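Local coordinates for protein GlcNAc Inducible Gene 2, GIG2 (Candida albicans, PDB 6AKZ) that binds iron through a two-histidine, one-aspartate site and is probably an oxygenase of the DUF1479 family, within the cupin clan, at residues D95-R98 with I99-W102; E105-E108 with F109-H113. All blocks are in the same frame, centred on the assembly; numbering follows the deposited sequence.

Contact 1: D95-R98 with I99-W102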
loop_
_atom_site.group_PDB
_atom_site.type_symbol
_atom_site.label_atom_id
_atom_site.label_comp_id
_atom_site.label_asym_id
_atom_site.label_seq_id
_atom_site.Cartn_x
_atom_site.Cartn_y
_atom_site.Cartn_z
ATOM N N ASP A 95 -15.507 -2.042 18.798
ATOM C CA ASP A 95 -16.670 -2.855 19.249
ATOM C C ASP A 95 -17.602 -3.234 18.119
ATOM O O ASP A 95 -17.933 -2.409 17.277
ATOM C CB ASP A 95 -17.512 -2.078 20.290
ATOM C CG ASP A 95 -16.806 -1.882 21.596
ATOM O OD1 ASP A 95 -16.069 -2.805 22.048
ATOM O OD2 ASP A 95 -16.978 -0.793 22.211
ATOM N N VAL A 96 -18.191 -4.419 18.218
ATOM C CA VAL A 96 -19.114 -4.904 17.213
ATOM C C VAL A 96 -20.329 -4.022 17.110
ATOM O O VAL A 96 -20.831 -3.762 16.015
ATOM C CB VAL A 96 -19.550 -6.351 17.508
ATOM C CG1 VAL A 96 -20.723 -6.772 16.630
ATOM C CG2 VAL A 96 -18.356 -7.297 17.363
ATOM N N ASP A 97 -20.844 -3.524 18.218
ATOM C CA ASP A 97 -22.023 -2.695 18.083
ATOM C C ASP A 97 -21.790 -1.429 17.275
ATOM O O ASP A 97 -22.654 -0.967 16.503
ATOM C CB ASP A 97 -22.610 -2.345 19.468
ATOM C CG ASP A 97 -23.334 -3.545 20.119
ATOM O OD1 ASP A 97 -23.717 -4.538 19.431
ATOM O OD2 ASP A 97 -23.493 -3.494 21.352
ATOM N N ARG A 98 -20.639 -0.823 17.484
ATOM C CA ARG A 98 -20.255 0.335 16.710
ATOM C C ARG A 98 -20.053 0.075 15.220
ATOM O O ARG A 98 -20.445 0.844 14.326
ATOM C CB ARG A 98 -18.961 0.886 17.320
ATOM C CG ARG A 98 -18.432 2.117 16.634
ATOM C CD ARG A 98 -19.412 3.222 16.399
ATOM N NE ARG A 98 -19.962 3.717 17.653
ATOM C CZ ARG A 98 -20.888 4.686 17.739
ATOM N NH1 ARG A 98 -21.383 5.256 16.646
ATOM N NH2 ARG A 98 -21.327 5.096 18.943
ATOM N N ILE A 99 -19.446 -1.040 14.937
ATOM C CA ILE A 99 -19.314 -1.516 13.569
ATOM C C ILE A 99 -20.639 -1.690 12.866
ATOM O O ILE A 99 -20.805 -1.278 11.710
ATOM C CB ILE A 99 -18.526 -2.844 13.501
ATOM C CG1 ILE A 99 -17.101 -2.629 13.876
ATOM C CG2 ILE A 99 -18.627 -3.488 12.121
ATOM C CD1 ILE A 99 -16.247 -1.858 12.914
ATOM N N ASP A 100 -21.608 -2.273 13.570
ATOM C CA ASP A 100 -22.942 -2.488 13.013
ATOM C C ASP A 100 -23.640 -1.169 12.671
ATOM O O ASP A 100 -24.266 -1.048 11.619
ATOM C CB ASP A 100 -23.803 -3.300 13.982
ATOM C CG ASP A 100 -23.214 -4.666 14.280
ATOM O OD1 ASP A 100 -22.141 -4.985 13.726
ATOM O OD2 ASP A 100 -23.823 -5.419 15.069
ATOM N N ILE A 101 -23.522 -0.182 13.557
ATOM C CA ILE A 101 -24.109 1.114 13.326
ATOM C C ILE A 101 -23.460 1.740 12.082
ATOM O O ILE A 101 -24.136 2.261 11.209
ATOM C CB ILE A 101 -23.906 1.967 14.613
ATOM C CG1 ILE A 101 -24.820 1.475 15.730
ATOM C CG2 ILE A 101 -24.150 3.435 14.323
ATOM C CD1 ILE A 101 -24.344 1.877 17.125
ATOM N N TRP A 102 -22.128 1.746 12.017
ATOM C CA TRP A 102 -21.453 2.283 10.840
ATOM C C TRP A 102 -21.833 1.598 9.522
ATOM O O TRP A 102 -22.093 2.268 8.512
ATOM C CB TRP A 102 -19.914 2.231 11.030
ATOM C CG TRP A 102 -19.321 3.243 11.962
ATOM C CD1 TRP A 102 -19.857 4.460 12.318
ATOM C CD2 TRP A 102 -18.043 3.170 12.595
ATOM N NE1 TRP A 102 -19.030 5.099 13.173
ATOM C CE2 TRP A 102 -17.896 4.360 13.363
ATOM C CE3 TRP A 102 -17.005 2.220 12.628
ATOM C CZ2 TRP A 102 -16.741 4.613 14.135
ATOM C CZ3 TRP A 102 -15.850 2.503 13.356
ATOM C CH2 TRP A 102 -15.745 3.652 14.156
#
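Arg-98 bends over the indole of Trp-102, one helical turn further on, and covers one ring face with its methylenes. CG of Arg-98 stands 3.8 Å from the centroid of the six-membered ring of Trp-102, 8° off the ring normal, a CH-pi contact, while CD of Arg-98 lies nearer the rim, 3.6 Å from CE2 of Trp-102. With CG of Arg-98 anti to the backbone N (chi1 -179°) and bends at chi2 and chi3, the chain first runs over the indole and then turns its guanidinium away from a flat stack: the two planes are 53° apart. Ile-101 puts CD1 over one guanidinium face, and its CG2 is 4.0 Å from NH1 of Arg-98. N of Trp-102 bonds to O of Arg-98 (3.0 Å). In this first turn of the helix, Asp-100 lies against CG1 of Val-96, and its OD1 forms a salt bridge with Lys-343. OD2 of Asp-100 is 4.5 Å from OD1 of Asp-97, a proximity of like charges that Lys-343 probably eases. Trp-102 has two different interactions: its ring packs against arginine methylenes, while NE1 hydrogen-bonds to Glu-138, whose carboxylate may also temper the nearby arginine charge.

Contact 2: E105-E108 with F109-H113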
loop_
_atom_site.group_PDB
_atom_site.type_symbol
_atom_site.label_atom_id
_atom_site.label_comp_id
_atom_site.label_asym_id
_atom_site.label_seq_id
_atom_site.Cartn_x
_atom_site.Cartn_y
_atom_site.Cartn_z
ATOM N N GLU A 105 -25.415 2.677 8.597
ATOM C CA GLU A 105 -25.368 4.036 8.072
ATOM C C GLU A 105 -24.755 4.131 6.693
ATOM O O GLU A 105 -25.274 4.893 5.892
ATOM C CB GLU A 105 -24.597 4.987 8.987
ATOM C CG GLU A 105 -25.275 5.149 10.338
ATOM C CD GLU A 105 -24.489 6.014 11.362
ATOM O OE1 GLU A 105 -23.222 5.945 11.504
ATOM O OE2 GLU A 105 -25.185 6.692 12.144
ATOM N N LEU A 106 -23.700 3.361 6.415
ATOM C CA LEU A 106 -23.159 3.341 5.024
ATOM C C LEU A 106 -24.158 2.840 3.986
ATOM O O LEU A 106 -24.216 3.319 2.845
ATOM C CB LEU A 106 -21.874 2.528 4.907
ATOM C CG LEU A 106 -20.675 3.136 5.654
ATOM C CD1 LEU A 106 -19.591 2.109 5.997
ATOM C CD2 LEU A 106 -20.091 4.242 4.826
ATOM N N VAL A 107 -24.858 1.772 4.351
ATOM C CA VAL A 107 -25.795 1.148 3.410
ATOM C C VAL A 107 -26.917 2.156 3.181
ATOM O O VAL A 107 -27.329 2.371 2.042
ATOM C CB VAL A 107 -26.359 -0.142 3.983
ATOM C CG1 VAL A 107 -27.566 -0.684 3.230
ATOM C CG2 VAL A 107 -25.276 -1.198 4.036
ATOM N N GLU A 108 -27.444 2.730 4.264
ATOM C CA GLU A 108 -28.459 3.812 4.100
ATOM C C GLU A 108 -28.011 4.948 3.188
ATOM O O GLU A 108 -28.808 5.490 2.387
ATOM C CB GLU A 108 -28.851 4.370 5.435
ATOM C CG GLU A 108 -29.830 5.550 5.355
ATOM C CD GLU A 108 -30.305 5.976 6.730
ATOM O OE1 GLU A 108 -30.609 5.039 7.534
ATOM O OE2 GLU A 108 -30.376 7.223 6.985
ATOM N N PHE A 109 -26.778 5.412 3.400
ATOM C CA PHE A 109 -26.257 6.450 2.566
ATOM C C PHE A 109 -26.247 5.965 1.150
ATOM O O PHE A 109 -26.681 6.673 0.273
ATOM C CB PHE A 109 -24.787 6.827 2.991
ATOM C CG PHE A 109 -24.209 7.964 2.186
ATOM C CD1 PHE A 109 -23.682 7.758 0.919
ATOM C CD2 PHE A 109 -24.201 9.259 2.716
ATOM C CE1 PHE A 109 -23.142 8.796 0.209
ATOM C CE2 PHE A 109 -23.681 10.310 1.977
ATOM C CZ PHE A 109 -23.175 10.068 0.711
ATOM N N CYS A 110 -25.735 4.783 0.890
ATOM C CA CYS A 110 -25.642 4.318 -0.519
ATOM C C CYS A 110 -27.051 4.208 -1.171
ATOM O O CYS A 110 -27.263 4.651 -2.298
ATOM C CB CYS A 110 -24.871 3.042 -0.642
ATOM S SG CYS A 110 -23.086 3.353 -0.191
ATOM N N LYS A 111 -28.012 3.733 -0.415
ATOM C CA LYS A 111 -29.389 3.595 -0.938
ATOM C C LYS A 111 -30.116 4.944 -1.204
ATOM O O LYS A 111 -31.098 4.989 -1.962
ATOM C CB LYS A 111 -30.187 2.782 0.086
ATOM C CG LYS A 111 -29.783 1.332 0.112
ATOM C CD LYS A 111 -30.724 0.613 1.037
ATOM C CE LYS A 111 -30.393 -0.863 1.097
ATOM N NZ LYS A 111 -31.215 -1.500 2.133
ATOM N N THR A 112 -29.675 6.011 -0.532
ATOM C CA THR A 112 -30.256 7.331 -0.650
ATOM C C THR A 112 -29.394 8.261 -1.512
ATOM O O THR A 112 -29.713 9.437 -1.666
ATOM C CB THR A 112 -30.537 7.982 0.743
ATOM O OG1 THR A 112 -29.347 8.053 1.504
ATOM C CG2 THR A 112 -31.576 7.184 1.510
ATOM N N HIS A 113 -28.296 7.754 -2.068
ATOM C CA HIS A 113 -27.402 8.579 -2.879
ATOM C C HIS A 113 -26.883 7.742 -4.000
ATOM O O HIS A 113 -25.710 7.351 -4.001
ATOM C CB HIS A 113 -26.228 9.115 -2.049
ATOM C CG HIS A 113 -26.644 10.009 -0.956
ATOM N ND1 HIS A 113 -26.934 9.551 0.301
ATOM C CD2 HIS A 113 -26.842 11.341 -0.933
ATOM C CE1 HIS A 113 -27.269 10.571 1.069
ATOM N NE2 HIS A 113 -27.247 11.666 0.333
#
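The carbonyl O of Glu-108 is gripped twice by Thr-112: OG1 donates to it at 2.8 Å, and the backbone N adds a weak bond at 3.1 Å. Thr-112 OG1 sits between its own backbone N and carbonyl carbon (chi1 57°), which turns the hydroxyl back along the helix onto this carbonyl and lets it supplement the poor backbone bond near the C-terminal end of the helix. A second carbonyl, O of Phe-109, also receives two donors, N of Thr-112 and ND1 of His-113. The imidazole bond is 2.9 Å long, with the acceptor only 3° out of the His-113 ring plane. This bond, with the ring contacts, restrains the rotation of the imidazole and implies that ND1 carries a proton. The same nitrogen stands over the centre of the Phe-109 ring, 3.5 Å above its plane, while CE2 of Phe-109 lies over the rim of one imidazole face. The His-113 side chain thus folds back on both the carbonyl and the ring of Phe-109, four residues earlier. Val-107 and Lys-111 lie side by side and point the same way; the extended lysine runs past the valine, bringing CE of Lys-111 to 3.5 Å from CG1 of Val-107. Regular backbone bonds, such as N of Lys-111 to O of Val-107 at 2.9 Å, hold the preceding turns. On the inner side of the helix, Leu-106 packs on Pro-135 of helix 134-140 and on Ile-178 of strand 178-181, with Val-107 beside Ile-180 of that strand. Phe-109 rests on Val-130 in a loop, and His-113 meets the ring of Phe-414 at about 15° between planes, linking this end of helix 96-112 to a distant part of the chain.

How the contacts relate
Both contacts belong to helix 96-112 and follow one another along it, with their centres 16 Å apart: contact 1 forms its first turns and contact 2 lies toward its C-terminal end. The continuous helix backbone joins them, N of Glu-105 lying 2.9 Å from O of Ile-101. Helix 134-140 borders both, and each also reaches the seven-stranded mixed sheet, contact 1 at strand 256-261 and contact 2 at strand 178-181. These two strands are separated in the sheet by 367-371, so the helix spans part of its width. Both contacts are some 26 to 27 Å from the chain centre and away from the iron site of His-192, Asp-194 and His-355; they are peripheral packing within the fold.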